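Local coordinates for RagB/SusD domain protein (Flavobacterium johnsoniae, PDB 5J5U) that binds chitin and, as a SusD homolog, probably holds chitin chains at the outer surface of the cell for uptake through a partner transporter, at residues A[273-279]-A[368-373]; A[76-81]-A[111-115]; A[194-198]-A[346-352]; A[298-302]-A[316-320]. All blocks are in the same frame, centred on the assembly; numbering follows the deposited sequence.

Interaction 1. Residues A[273-279]-A[368-373]; sequences DPRLKML and GIKQLE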
loop_
_atom_site.group_PDB
_atom_site.type_symbol
_atom_site.label_atom_id
_atom_site.label_comp_id
_atom_site.label_asym_id
_atom_site.label_seq_id
_atom_site.Cartn_x
_atom_site.Cartn_y
_atom_site.Cartn_z
ATOM N N ASP A 273 -3.562 -21.116 4.989
ATOM C CA ASP A 273 -3.947 -19.805 5.503
ATOM C C ASP A 273 -5.478 -19.701 5.503
ATOM O O ASP A 273 -6.119 -20.030 4.512
ATOM C CB ASP A 273 -3.306 -18.696 4.657
ATOM C CG ASP A 273 -3.270 -17.352 5.365
ATOM O OD1 ASP A 273 -4.344 -16.811 5.643
ATOM O OD2 ASP A 273 -2.166 -16.828 5.634
ATOM N N PRO A 274 -6.076 -19.279 6.629
ATOM C CA PRO A 274 -7.541 -19.155 6.698
ATOM C C PRO A 274 -8.104 -18.043 5.799
ATOM O O PRO A 274 -9.319 -17.919 5.646
ATOM C CB PRO A 274 -7.804 -18.821 8.174
ATOM C CG PRO A 274 -6.584 -19.215 8.887
ATOM C CD PRO A 274 -5.442 -19.024 7.932
ATOM N N ARG A 275 -7.235 -17.229 5.218
ATOM C CA ARG A 275 -7.723 -16.102 4.440
ATOM C C ARG A 275 -8.120 -16.530 3.046
ATOM O O ARG A 275 -8.709 -15.745 2.322
ATOM C CB ARG A 275 -6.674 -14.996 4.368
ATOM C CG ARG A 275 -6.560 -14.182 5.638
ATOM C CD ARG A 275 -5.384 -13.240 5.578
ATOM N NE ARG A 275 -4.136 -13.970 5.735
ATOM C CZ ARG A 275 -3.000 -13.411 6.127
ATOM N NH1 ARG A 275 -2.959 -12.107 6.377
ATOM N NH2 ARG A 275 -1.906 -14.144 6.256
ATOM N N LEU A 276 -7.815 -17.776 2.693
ATOM C CA LEU A 276 -8.043 -18.303 1.341
ATOM C C LEU A 276 -9.465 -18.069 0.801
ATOM O O LEU A 276 -9.641 -17.458 -0.271
ATOM C CB LEU A 276 -7.725 -19.803 1.307
ATOM C CG LEU A 276 -7.941 -20.509 -0.031
ATOM C CD1 LEU A 276 -7.050 -19.884 -1.088
ATOM C CD2 LEU A 276 -7.642 -22.003 0.080
ATOM N N LYS A 277 -10.467 -18.551 1.541
ATOM C CA LYS A 277 -11.875 -18.429 1.129
ATOM C C LYS A 277 -12.519 -17.119 1.578
ATOM O O LYS A 277 -13.586 -16.738 1.075
ATOM C CB LYS A 277 -12.703 -19.614 1.658
ATOM C CG LYS A 277 -12.101 -20.971 1.379
ATOM C CD LYS A 277 -12.854 -22.062 2.138
ATOM C CE LYS A 277 -12.533 -23.440 1.603
ATOM N NZ LYS A 277 -13.289 -24.483 2.346
ATOM N N MET A 278 -11.879 -16.427 2.519
ATOM C CA MET A 278 -12.316 -15.080 2.859
ATOM C C MET A 278 -12.058 -14.163 1.664
ATOM O O MET A 278 -12.739 -13.157 1.494
ATOM C CB MET A 278 -11.583 -14.558 4.100
ATOM C CG MET A 278 -11.710 -15.456 5.335
ATOM S SD MET A 278 -10.808 -14.843 6.774
ATOM C CE MET A 278 -11.696 -13.309 7.075
ATOM N N LEU A 279 -11.062 -14.516 0.847
ATOM C CA LEU A 279 -10.647 -13.678 -0.285
ATOM C C LEU A 279 -11.142 -14.211 -1.635
ATOM O O LEU A 279 -11.652 -13.454 -2.450
ATOM C CB LEU A 279 -9.108 -13.547 -0.328
ATOM C CG LEU A 279 -8.415 -12.814 0.817
ATOM C CD1 LEU A 279 -6.910 -13.037 0.797
ATOM C CD2 LEU A 279 -8.735 -11.341 0.773
ATOM N N GLY A 368 -3.875 -9.739 10.573
ATOM C CA GLY A 368 -4.130 -9.682 9.140
ATOM C C GLY A 368 -5.290 -10.577 8.737
ATOM O O GLY A 368 -6.089 -10.226 7.860
ATOM N N ILE A 369 -5.374 -11.742 9.382
ATOM C CA ILE A 369 -6.484 -12.662 9.141
ATOM C C ILE A 369 -7.794 -12.036 9.596
ATOM O O ILE A 369 -8.810 -12.147 8.904
ATOM C CB ILE A 369 -6.274 -14.015 9.852
ATOM C CG1 ILE A 369 -5.050 -14.723 9.277
ATOM C CG2 ILE A 369 -7.493 -14.917 9.674
ATOM C CD1 ILE A 369 -4.606 -15.915 10.094
ATOM N N LYS A 370 -7.768 -11.329 10.722
ATOM C CA LYS A 370 -9.001 -10.738 11.239
ATOM C C LYS A 370 -9.376 -9.417 10.598
ATOM O O LYS A 370 -10.540 -9.018 10.676
ATOM C CB LYS A 370 -8.931 -10.548 12.766
ATOM C CG LYS A 370 -9.102 -11.857 13.550
ATOM C CD LYS A 370 -8.968 -11.702 15.069
ATOM C CE LYS A 370 -9.228 -13.053 15.758
ATOM N NZ LYS A 370 -9.197 -12.983 17.244
ATOM N N GLN A 371 -8.414 -8.726 9.980
ATOM C CA GLN A 371 -8.709 -7.398 9.431
ATOM C C GLN A 371 -9.667 -7.501 8.245
ATOM O O GLN A 371 -10.334 -6.536 7.890
ATOM C CB GLN A 371 -7.418 -6.679 9.013
ATOM C CG GLN A 371 -6.975 -6.977 7.587
ATOM C CD GLN A 371 -5.579 -6.470 7.278
ATOM O OE1 GLN A 371 -4.752 -6.307 8.175
ATOM N NE2 GLN A 371 -5.309 -6.226 5.999
ATOM N N LEU A 372 -9.751 -8.687 7.656
ATOM C CA LEU A 372 -10.622 -8.908 6.504
ATOM C C LEU A 372 -12.108 -8.901 6.882
ATOM O O LEU A 372 -12.980 -8.771 6.019
ATOM C CB LEU A 372 -10.275 -10.236 5.826
ATOM C CG LEU A 372 -8.873 -10.456 5.264
ATOM C CD1 LEU A 372 -8.874 -11.727 4.442
ATOM C CD2 LEU A 372 -8.430 -9.286 4.405
ATOM N N GLU A 373 -12.399 -9.027 8.171
ATOM C CA GLU A 373 -13.786 -9.095 8.607
ATOM C C GLU A 373 -14.549 -7.825 8.244
ATOM O O GLU A 373 -15.711 -7.870 7.845
ATOM C CB GLU A 373 -13.845 -9.337 10.110
ATOM C CG GLU A 373 -13.283 -10.692 10.529
ATOM C CD GLU A 373 -13.291 -10.882 12.032
ATOM O OE1 GLU A 373 -13.956 -10.087 12.736
ATOM O OE2 GLU A 373 -12.608 -11.806 12.512
HETATM O O HOH W 1 -4.320 -9.902 5.383
#
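Arg-275 crosses Ile-369 and Leu-372 at about right angles in this SusD-like, mostly helical fold, where the turn leading into helix 276-279 packs on the end of helix 357-371. Arg-275 CG lies 3.6 Å from Leu-372 CD1. One face of the guanidinium is covered by Ile-369, whose CG1 sits 3.7 Å from Arg-275 NE. Met-278 crosses Leu-372 at a slant with its chain bent at chi3 (64°), which turns CE to 3.6 Å from Leu-372 CB. Leu-279 CD2 closes on Leu-372 CD1, and Pro-274 presses its ring on Ile-369 CD1.

The second layer is Asp-273, which opens a type I turn and caps it by accepting from Arg-275 N at OD1. The same carboxylate is gripped side-on by Arg-275, NE to OD1 and NH2 to OD2, the latter 2.8 Å long, nearly straight (174°) and on the syn lone pair. This fixes the rotation of the guanidinium. Replacing Arg-275 by alanine would probably leave the buried Asp-273 carboxylate without its charged mate and open a gap beside Ile-369 and Leu-372. Farther out, Gln-406 accepts from Arg-275 NH2, and Tyr-388 of helix 382-391 packs on Pro-274 and Ile-369. The third nitrogen, Arg-275 NH1, reaches the other helix through a water, donating a hydrogen bond to it at 2.8 Å while the water donates to Gly-368 O.

Interaction 2. Residues A[76-81]-A[111-115]; sequences VYANEL and VAQRL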
loop_
_atom_site.group_PDB
_atom_site.type_symbol
_atom_site.label_atom_id
_atom_site.label_comp_id
_atom_site.label_asym_id
_atom_site.label_seq_id
_atom_site.Cartn_x
_atom_site.Cartn_y
_atom_site.Cartn_z
ATOM N N VAL A 76 -2.710 13.632 -7.229
ATOM C CA VAL A 76 -2.222 14.113 -5.948
ATOM C C VAL A 76 -1.925 15.626 -6.027
ATOM O O VAL A 76 -2.355 16.380 -5.165
ATOM C CB VAL A 76 -0.960 13.337 -5.472
ATOM C CG1 VAL A 76 -0.206 14.134 -4.428
ATOM C CG2 VAL A 76 -1.358 11.981 -4.922
ATOM N N TYR A 77 -1.252 16.083 -7.076
ATOM C CA TYR A 77 -0.979 17.506 -7.132
ATOM C C TYR A 77 -2.232 18.334 -7.436
ATOM O O TYR A 77 -2.356 19.449 -6.949
ATOM C CB TYR A 77 0.121 17.805 -8.147
ATOM C CG TYR A 77 1.476 17.399 -7.623
ATOM C CD1 TYR A 77 1.990 17.960 -6.453
ATOM C CD2 TYR A 77 2.233 16.442 -8.275
ATOM C CE1 TYR A 77 3.240 17.584 -5.964
ATOM C CE2 TYR A 77 3.467 16.056 -7.788
ATOM C CZ TYR A 77 3.960 16.618 -6.634
ATOM O OH TYR A 77 5.188 16.210 -6.172
ATOM N N ALA A 78 -3.166 17.813 -8.227
ATOM C CA ALA A 78 -4.378 18.577 -8.514
ATOM C C ALA A 78 -5.323 18.683 -7.303
ATOM O O ALA A 78 -5.855 19.755 -7.016
ATOM C CB ALA A 78 -5.104 17.981 -9.694
ATOM N N ASN A 79 -5.492 17.599 -6.554
ATOM C CA ASN A 79 -6.567 17.548 -5.562
ATOM C C ASN A 79 -6.112 17.592 -4.116
ATOM O O ASN A 79 -6.729 18.281 -3.308
ATOM C CB ASN A 79 -7.421 16.284 -5.747
ATOM C CG ASN A 79 -8.093 16.225 -7.112
ATOM O OD1 ASN A 79 -8.475 17.260 -7.668
ATOM N ND2 ASN A 79 -8.241 15.009 -7.659
ATOM N N GLU A 80 -5.074 16.828 -3.779
ATOM C CA GLU A 80 -4.793 16.504 -2.371
ATOM C C GLU A 80 -3.794 17.424 -1.672
ATOM O O GLU A 80 -4.128 18.028 -0.659
ATOM C CB GLU A 80 -4.317 15.049 -2.259
ATOM C CG GLU A 80 -5.364 14.044 -2.751
ATOM C CD GLU A 80 -4.853 12.612 -2.829
ATOM O OE1 GLU A 80 -3.798 12.294 -2.228
ATOM O OE2 GLU A 80 -5.515 11.799 -3.512
ATOM N N LEU A 81 -2.591 17.556 -2.229
ATOM C CA LEU A 81 -1.497 18.214 -1.524
ATOM C C LEU A 81 -1.835 19.655 -1.161
ATOM O O LEU A 81 -1.567 20.106 -0.043
ATOM C CB LEU A 81 -0.234 18.166 -2.359
ATOM C CG LEU A 81 1.010 18.640 -1.629
ATOM C CD1 LEU A 81 1.380 17.703 -0.483
ATOM C CD2 LEU A 81 2.126 18.716 -2.649
ATOM N N VAL A 111 -0.381 11.551 2.357
ATOM C CA VAL A 111 -0.551 11.991 0.981
ATOM C C VAL A 111 0.783 11.893 0.205
ATOM O O VAL A 111 0.819 11.305 -0.873
ATOM C CB VAL A 111 -1.104 13.468 0.906
ATOM C CG1 VAL A 111 -0.988 14.060 -0.511
ATOM C CG2 VAL A 111 -2.556 13.588 1.447
ATOM N N ALA A 112 1.874 12.416 0.765
ATOM C CA ALA A 112 3.111 12.604 -0.023
ATOM C C ALA A 112 3.980 11.342 -0.099
ATOM O O ALA A 112 4.725 11.129 -1.065
ATOM C CB ALA A 112 3.927 13.753 0.554
ATOM N N GLN A 113 3.885 10.524 0.949
ATOM C CA GLN A 113 4.633 9.278 1.049
ATOM C C GLN A 113 4.406 8.335 -0.151
ATOM O O GLN A 113 5.358 7.756 -0.681
ATOM C CB GLN A 113 4.280 8.567 2.363
ATOM C CG GLN A 113 4.834 7.172 2.486
ATOM C CD GLN A 113 3.758 6.106 2.297
ATOM O OE1 GLN A 113 2.756 6.079 3.035
ATOM N NE2 GLN A 113 3.961 5.212 1.305
ATOM N N ARG A 114 3.156 8.146 -0.544
ATOM C CA ARG A 114 2.895 7.333 -1.723
ATOM C C ARG A 114 3.632 7.967 -2.927
ATOM O O ARG A 114 4.370 7.279 -3.669
ATOM C CB ARG A 114 1.379 7.205 -1.968
ATOM C CG ARG A 114 0.612 6.443 -0.823
ATOM C CD ARG A 114 -0.846 6.870 -0.687
ATOM N NE ARG A 114 -1.012 8.286 -1.007
ATOM C CZ ARG A 114 -2.100 8.833 -1.540
ATOM N NH1 ARG A 114 -3.170 8.096 -1.790
ATOM N NH2 ARG A 114 -2.110 10.132 -1.827
ATOM N N LEU A 115 3.510 9.292 -3.045
ATOM C CA LEU A 115 4.058 10.033 -4.172
ATOM C C LEU A 115 5.562 9.787 -4.367
ATOM O O LEU A 115 5.983 9.296 -5.426
ATOM C CB LEU A 115 3.770 11.532 -4.008
ATOM C CG LEU A 115 3.959 12.425 -5.239
ATOM C CD1 LEU A 115 3.083 11.968 -6.384
ATOM C CD2 LEU A 115 3.609 13.848 -4.887
#
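Glu-80 and Arg-114 make the polar link between helices 66-90 and 98-119, consecutive helices of the SusD-like fold. Their short segments run nearly antiparallel, at 157°, with axes 11.2 Å apart. Arg-114 NH2 donates to Glu-80 OE1 at 2.8 Å, on the syn lone pair. The bond is bent (137°), although the carboxylate and guanidinium planes are nearly coplanar. The same NH2 also reaches back to Val-111 O at 3.3 Å, in the guanidinium plane and in the carbonyl plane. Two acceptors therefore hold this nitrogen. Tyr-33 OH bonds to both Glu-80 OE2 and Arg-114 NH1, so it ties the other ends of the pair together.

The apolar contacts lie beside the salt bridge. Val-76 turns CG1 anti to its own N (chi1 160°), which sets that methyl against both Val-111 CG1, at 4.0 Å, and Leu-115 CD2. Its other methyl, CG2, lies by Arg-114 NH2. Val-111 CG1 also rests against the aliphatic start of Glu-80, 3.9 Å from CB. Leu-81 CD1 adds a looser touch on Val-111 CG1. Tyr-77 meets Leu-115 at about a right angle, with Leu-115 CD2 packed close to the phenol end. The hydroxyl of Tyr-77 bonds to Pro-123 O.

The backbone of helix 66-90 has a wider pi-type turn here. Val-76 O accepts from both Glu-80 N and Leu-81 N, which arrive from opposite faces of its plane.

The buried charges are paired and share a tyrosine hydroxyl, and the methyls of Val-76 and Val-111 beside them would probably strengthen the salt bridge by keeping water away.

Interaction 3. Residues A[194-198]-A[346-352]; sequences MRISE and EAAYRGW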
loop_
_atom_site.group_PDB
_atom_site.type_symbol
_atom_site.label_atom_id
_atom_site.label_comp_id
_atom_site.label_asym_id
_atom_site.label_seq_id
_atom_site.Cartn_x
_atom_site.Cartn_y
_atom_site.Cartn_z
ATOM N N MET A 194 11.199 1.513 8.508
ATOM C CA MET A 194 11.581 0.253 7.875
ATOM C C MET A 194 11.901 0.481 6.406
ATOM O O MET A 194 12.798 -0.172 5.853
ATOM C CB MET A 194 10.494 -0.807 8.049
ATOM C CG MET A 194 10.323 -1.251 9.519
ATOM S SD MET A 194 11.846 -1.727 10.405
ATOM C CE MET A 194 12.313 -0.194 11.111
ATOM N N ARG A 195 11.216 1.434 5.778
ATOM C CA ARG A 195 11.436 1.591 4.344
ATOM C C ARG A 195 12.883 2.045 4.041
ATOM O O ARG A 195 13.403 1.748 2.975
ATOM C CB ARG A 195 10.412 2.553 3.730
ATOM C CG ARG A 195 10.355 2.446 2.210
ATOM C CD ARG A 195 8.922 2.550 1.710
ATOM N NE ARG A 195 8.107 1.418 2.147
ATOM C CZ ARG A 195 6.799 1.492 2.340
ATOM N NH1 ARG A 195 6.175 2.639 2.112
ATOM N NH2 ARG A 195 6.112 0.426 2.746
ATOM N N ILE A 196 13.528 2.754 4.963
ATOM C CA ILE A 196 14.927 3.139 4.750
ATOM C C ILE A 196 15.949 2.261 5.467
ATOM O O ILE A 196 17.065 2.704 5.725
ATOM C CB ILE A 196 15.192 4.605 5.152
ATOM C CG1 ILE A 196 14.836 4.824 6.624
ATOM C CG2 ILE A 196 14.429 5.548 4.231
ATOM C CD1 ILE A 196 15.197 6.191 7.136
ATOM N N SER A 197 15.588 1.012 5.750
ATOM C CA SER A 197 16.474 0.106 6.480
ATOM C C SER A 197 17.721 -0.216 5.663
ATOM O O SER A 197 18.802 -0.376 6.222
ATOM C CB SER A 197 15.748 -1.198 6.841
ATOM O OG SER A 197 15.392 -1.912 5.669
ATOM N N GLU A 198 17.569 -0.291 4.342
ATOM C CA GLU A 198 18.673 -0.670 3.477
ATOM C C GLU A 198 19.580 0.507 3.163
ATOM O O GLU A 198 20.800 0.342 3.013
ATOM C CB GLU A 198 18.156 -1.294 2.177
ATOM C CG GLU A 198 17.248 -2.480 2.400
ATOM C CD GLU A 198 17.780 -3.438 3.468
ATOM O OE1 GLU A 198 18.673 -4.268 3.172
ATOM O OE2 GLU A 198 17.292 -3.366 4.620
ATOM N N GLU A 346 10.159 -7.465 11.990
ATOM C CA GLU A 346 11.408 -7.259 11.259
ATOM C C GLU A 346 12.436 -6.426 12.042
ATOM O O GLU A 346 13.620 -6.764 12.069
ATOM C CB GLU A 346 11.161 -6.605 9.897
ATOM C CG GLU A 346 12.472 -6.354 9.136
ATOM C CD GLU A 346 12.289 -5.723 7.757
ATOM O OE1 GLU A 346 11.154 -5.339 7.401
ATOM O OE2 GLU A 346 13.297 -5.594 7.042
ATOM N N ALA A 347 11.997 -5.350 12.682
ATOM C CA ALA A 347 12.910 -4.541 13.488
ATOM C C ALA A 347 13.497 -5.359 14.662
ATOM O O ALA A 347 14.674 -5.223 14.998
ATOM C CB ALA A 347 12.208 -3.294 13.997
ATOM N N ALA A 348 12.664 -6.193 15.280
ATOM C CA ALA A 348 13.101 -7.076 16.355
ATOM C C ALA A 348 14.203 -7.997 15.878
ATOM O O ALA A 348 15.231 -8.124 16.535
ATOM C CB ALA A 348 11.936 -7.903 16.880
ATOM N N TYR A 349 13.981 -8.628 14.724
ATOM C CA TYR A 349 14.964 -9.539 14.149
ATOM C C TYR A 349 16.291 -8.858 13.855
ATOM O O TYR A 349 17.323 -9.514 13.742
ATOM C CB TYR A 349 14.424 -10.159 12.862
ATOM C CG TYR A 349 15.459 -10.932 12.085
ATOM C CD1 TYR A 349 15.814 -12.216 12.457
ATOM C CD2 TYR A 349 16.093 -10.372 10.991
ATOM C CE1 TYR A 349 16.770 -12.922 11.757
ATOM C CE2 TYR A 349 17.048 -11.071 10.286
ATOM C CZ TYR A 349 17.378 -12.347 10.677
ATOM O OH TYR A 349 18.324 -13.052 9.979
ATOM N N ARG A 350 16.251 -7.541 13.702
ATOM C CA ARG A 350 17.454 -6.754 13.472
ATOM C C ARG A 350 18.055 -6.238 14.777
ATOM O O ARG A 350 19.099 -5.593 14.776
ATOM C CB ARG A 350 17.148 -5.581 12.542
ATOM C CG ARG A 350 16.812 -5.979 11.115
ATOM C CD ARG A 350 16.223 -4.797 10.365
ATOM N NE ARG A 350 15.860 -5.146 8.998
ATOM C CZ ARG A 350 16.643 -4.933 7.954
ATOM N NH1 ARG A 350 17.835 -4.376 8.133
ATOM N NH2 ARG A 350 16.231 -5.268 6.740
ATOM N N GLY A 351 17.379 -6.499 15.887
ATOM C CA GLY A 351 17.847 -6.021 17.171
ATOM C C GLY A 351 17.625 -4.536 17.358
ATOM O O GLY A 351 18.284 -3.898 18.183
ATOM N N TRP A 352 16.719 -3.970 16.567
ATOM C CA TRP A 352 16.449 -2.540 16.633
ATOM C C TRP A 352 15.476 -2.168 17.757
ATOM O O TRP A 352 15.600 -1.106 18.358
ATOM C CB TRP A 352 15.906 -2.059 15.290
ATOM C CG TRP A 352 16.924 -2.076 14.178
ATOM C CD1 TRP A 352 18.241 -2.444 14.269
ATOM C CD2 TRP A 352 16.718 -1.666 12.817
ATOM N NE1 TRP A 352 18.861 -2.306 13.044
ATOM C CE2 TRP A 352 17.952 -1.825 12.139
ATOM C CE3 TRP A 352 15.611 -1.178 12.104
ATOM C CZ2 TRP A 352 18.106 -1.523 10.784
ATOM C CZ3 TRP A 352 15.769 -0.877 10.756
ATOM C CH2 TRP A 352 17.013 -1.052 10.112
HETATM O O HOH W 2 19.430 -5.211 5.252
#
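Glu-198 OE2 is gripped by two groups, Ser-197 OG at 2.6 Å and Arg-350 NH2 at 3.0 Å. The serine uses the anti lone pair. The arginine comes from the syn side, 29° out of the carboxylate plane, and the two flat groups are steeply turned against each other (73°). Glu-198 gets there by folding at chi2 (-44°), which brings the carboxylate back to the arginine.

Arg-350 is held from its own segment as well. Its NE and NH2 both donate to Glu-346 OE2, with NH2 at 3.0 Å. Glu-346 OE1 is in turn paired with Arg-424, which also bonds to Ser-197 OG. Ser-197 lies over one face of the Arg-350 guanidinium. With a leucine in place of Arg-350, Glu-198 would probably lose its charged mate and Glu-346 would be left with Arg-424, while their OE2 atoms, 5.2 Å apart, would lack the cation between them.

The apolar side is built on Trp-352. Arg-350 CD lies toward the rim of one face of the indole, 3.6 Å above its plane. Ser-197 CB and Met-194 CE meet the ring edge, Met-194 CE 3.5 Å from Trp-352 CZ3. Met-194 SD is a Met-aromatic partner of the six-membered ring and also touches Ala-347 CB.

Gly-351, with positive phi, ends helix 337-349 in a Schellman motif. A salt-bridge network and an edge-on tryptophan contact together join the ends of helices 178-195 and 337-349 in the helical SusD-like fold.

Interaction 4. Residues A[298-302]-A[316-320]; sequences LYEGV and NAASG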
loop_
_atom_site.group_PDB
_atom_site.type_symbol
_atom_site.label_atom_id
_atom_site.label_comp_id
_atom_site.label_asym_id
_atom_site.label_seq_id
_atom_site.Cartn_x
_atom_site.Cartn_y
_atom_site.Cartn_z
ATOM N N LEU A 298 -10.412 -26.680 -5.998
ATOM C CA LEU A 298 -11.385 -25.600 -6.103
ATOM C C LEU A 298 -10.724 -24.220 -6.115
ATOM O O LEU A 298 -11.346 -23.239 -6.527
ATOM C CB LEU A 298 -12.368 -25.697 -4.930
ATOM C CG LEU A 298 -13.502 -26.732 -5.035
ATOM C CD1 LEU A 298 -14.343 -26.728 -3.786
ATOM C CD2 LEU A 298 -14.398 -26.429 -6.227
ATOM N N TYR A 299 -9.469 -24.147 -5.666
ATOM C CA TYR A 299 -8.817 -22.850 -5.490
ATOM C C TYR A 299 -7.510 -22.750 -6.238
ATOM O O TYR A 299 -6.491 -23.315 -5.829
ATOM C CB TYR A 299 -8.608 -22.557 -3.998
ATOM C CG TYR A 299 -9.944 -22.368 -3.328
ATOM C CD1 TYR A 299 -10.590 -21.139 -3.384
ATOM C CD2 TYR A 299 -10.598 -23.436 -2.694
ATOM C CE1 TYR A 299 -11.825 -20.960 -2.814
ATOM C CE2 TYR A 299 -11.861 -23.262 -2.109
ATOM C CZ TYR A 299 -12.461 -22.023 -2.179
ATOM O OH TYR A 299 -13.690 -21.815 -1.611
ATOM N N GLU A 300 -7.563 -22.014 -7.345
ATOM C CA GLU A 300 -6.386 -21.732 -8.158
ATOM C C GLU A 300 -6.443 -20.300 -8.676
ATOM O O GLU A 300 -7.505 -19.825 -9.076
ATOM C CB GLU A 300 -6.275 -22.724 -9.325
ATOM C CG GLU A 300 -5.947 -24.157 -8.901
ATOM C CD GLU A 300 -6.186 -25.197 -10.002
ATOM O OE1 GLU A 300 -6.749 -24.864 -11.072
ATOM O OE2 GLU A 300 -5.806 -26.363 -9.789
ATOM N N GLY A 301 -5.305 -19.608 -8.655
ATOM C CA GLY A 301 -5.237 -18.259 -9.184
ATOM C C GLY A 301 -4.874 -18.254 -10.661
ATOM O O GLY A 301 -4.662 -19.307 -11.266
ATOM N N VAL A 302 -4.804 -17.063 -11.243
ATOM C CA VAL A 302 -4.415 -16.915 -12.642
ATOM C C VAL A 302 -2.928 -16.583 -12.676
ATOM O O VAL A 302 -2.480 -15.665 -11.987
ATOM C CB VAL A 302 -5.225 -15.795 -13.376
ATOM C CG1 VAL A 302 -4.690 -15.598 -14.809
ATOM C CG2 VAL A 302 -6.723 -16.117 -13.403
ATOM N N ASN A 316 -13.700 -19.811 -15.957
ATOM C CA ASN A 316 -14.396 -20.526 -14.873
ATOM C C ASN A 316 -13.467 -21.446 -14.089
ATOM O O ASN A 316 -13.735 -21.771 -12.922
ATOM C CB ASN A 316 -15.573 -21.339 -15.419
ATOM C CG ASN A 316 -16.748 -20.473 -15.796
ATOM O OD1 ASN A 316 -16.931 -19.379 -15.257
ATOM N ND2 ASN A 316 -17.535 -20.936 -16.750
ATOM N N ALA A 317 -12.381 -21.858 -14.744
ATOM C CA ALA A 317 -11.397 -22.760 -14.167
ATOM C C ALA A 317 -10.364 -22.011 -13.326
ATOM O O ALA A 317 -9.278 -22.527 -13.052
ATOM C CB ALA A 317 -10.706 -23.566 -15.266
ATOM N N ALA A 318 -10.685 -20.776 -12.955
ATOM C CA ALA A 318 -9.849 -20.039 -12.016
ATOM C C ALA A 318 -10.704 -19.399 -10.911
ATOM O O ALA A 318 -11.816 -18.937 -11.160
ATOM C CB ALA A 318 -8.999 -18.965 -12.762
ATOM N N SER A 319 -10.174 -19.385 -9.695
ATOM C CA SER A 319 -10.817 -18.688 -8.589
ATOM C C SER A 319 -11.019 -17.220 -8.912
ATOM O O SER A 319 -10.214 -16.607 -9.634
ATOM C CB SER A 319 -9.985 -18.795 -7.302
ATOM O OG SER A 319 -10.053 -20.089 -6.723
ATOM N N GLY A 320 -12.075 -16.659 -8.336
ATOM C CA GLY A 320 -12.415 -15.257 -8.480
ATOM C C GLY A 320 -12.248 -14.468 -7.186
ATOM O O GLY A 320 -11.566 -14.887 -6.257
HETATM O O HOH W 3 -6.642 -23.173 -13.324
#
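Tyr-299 brings its ring obliquely to Ser-319, with CD1 3.5 Å from OG. The ring also packs on helix 276-279. The Glu-300 carboxylate is the other flat group. Its OE1 accepts a hydrogen bond from a water at 2.8 Å, and that water also donates to Ala-317 O at 2.7 Å. Lys-283 forms a salt bridge with the same OE1.

The backbones meet at Glu-300 and Ser-319. Ser-319 N donates to Glu-300 O at 2.8 Å, nearly along the C=O axis. In return, Glu-300 N donates to Ser-319 OG at 3.2 Å, in a bent bond (136°). The hydroxyl can do this because chi1 of -74° sets OG beside its own backbone N. One residue thus answers both polar backbone atoms of Glu-300, once with its main chain and once with its side chain. Val-302 CG2 and Ala-318 CB, 3.7 Å apart, add an apolar touch.

Both segments lie in the long loop between the paired strands 280-281 and 320-321, the second running into strand 320-321 at Gly-320. His-259 of strand 259-260 packs on Val-302 and Ala-318 and bonds to Ser-319 O. Arg-269 of helix 262-270 bonds to Tyr-299 O.

Interactions 1 and 4 are neighbours, with centres 17 Å apart. The touch is Lys-277 CG to Tyr-299 OH, 3.5 Å, and interaction 4 is nested in the chain between the segments of interaction 1. Interaction 2 lies on the opposite side of the chain's centre from both, 30 Å from interaction 1 and 36 Å from interaction 4 between centres. Interactions 2 and 3 meet at Gln-113 and Arg-195, and Glu-417 and Asp-117 are partners of both residues. Interactions 1 and 3 do not touch, but consecutive helices 337-349 and 357-371 connect them. None of the four contacts includes a bound sugar, so their place relative to a chitin site is not defined.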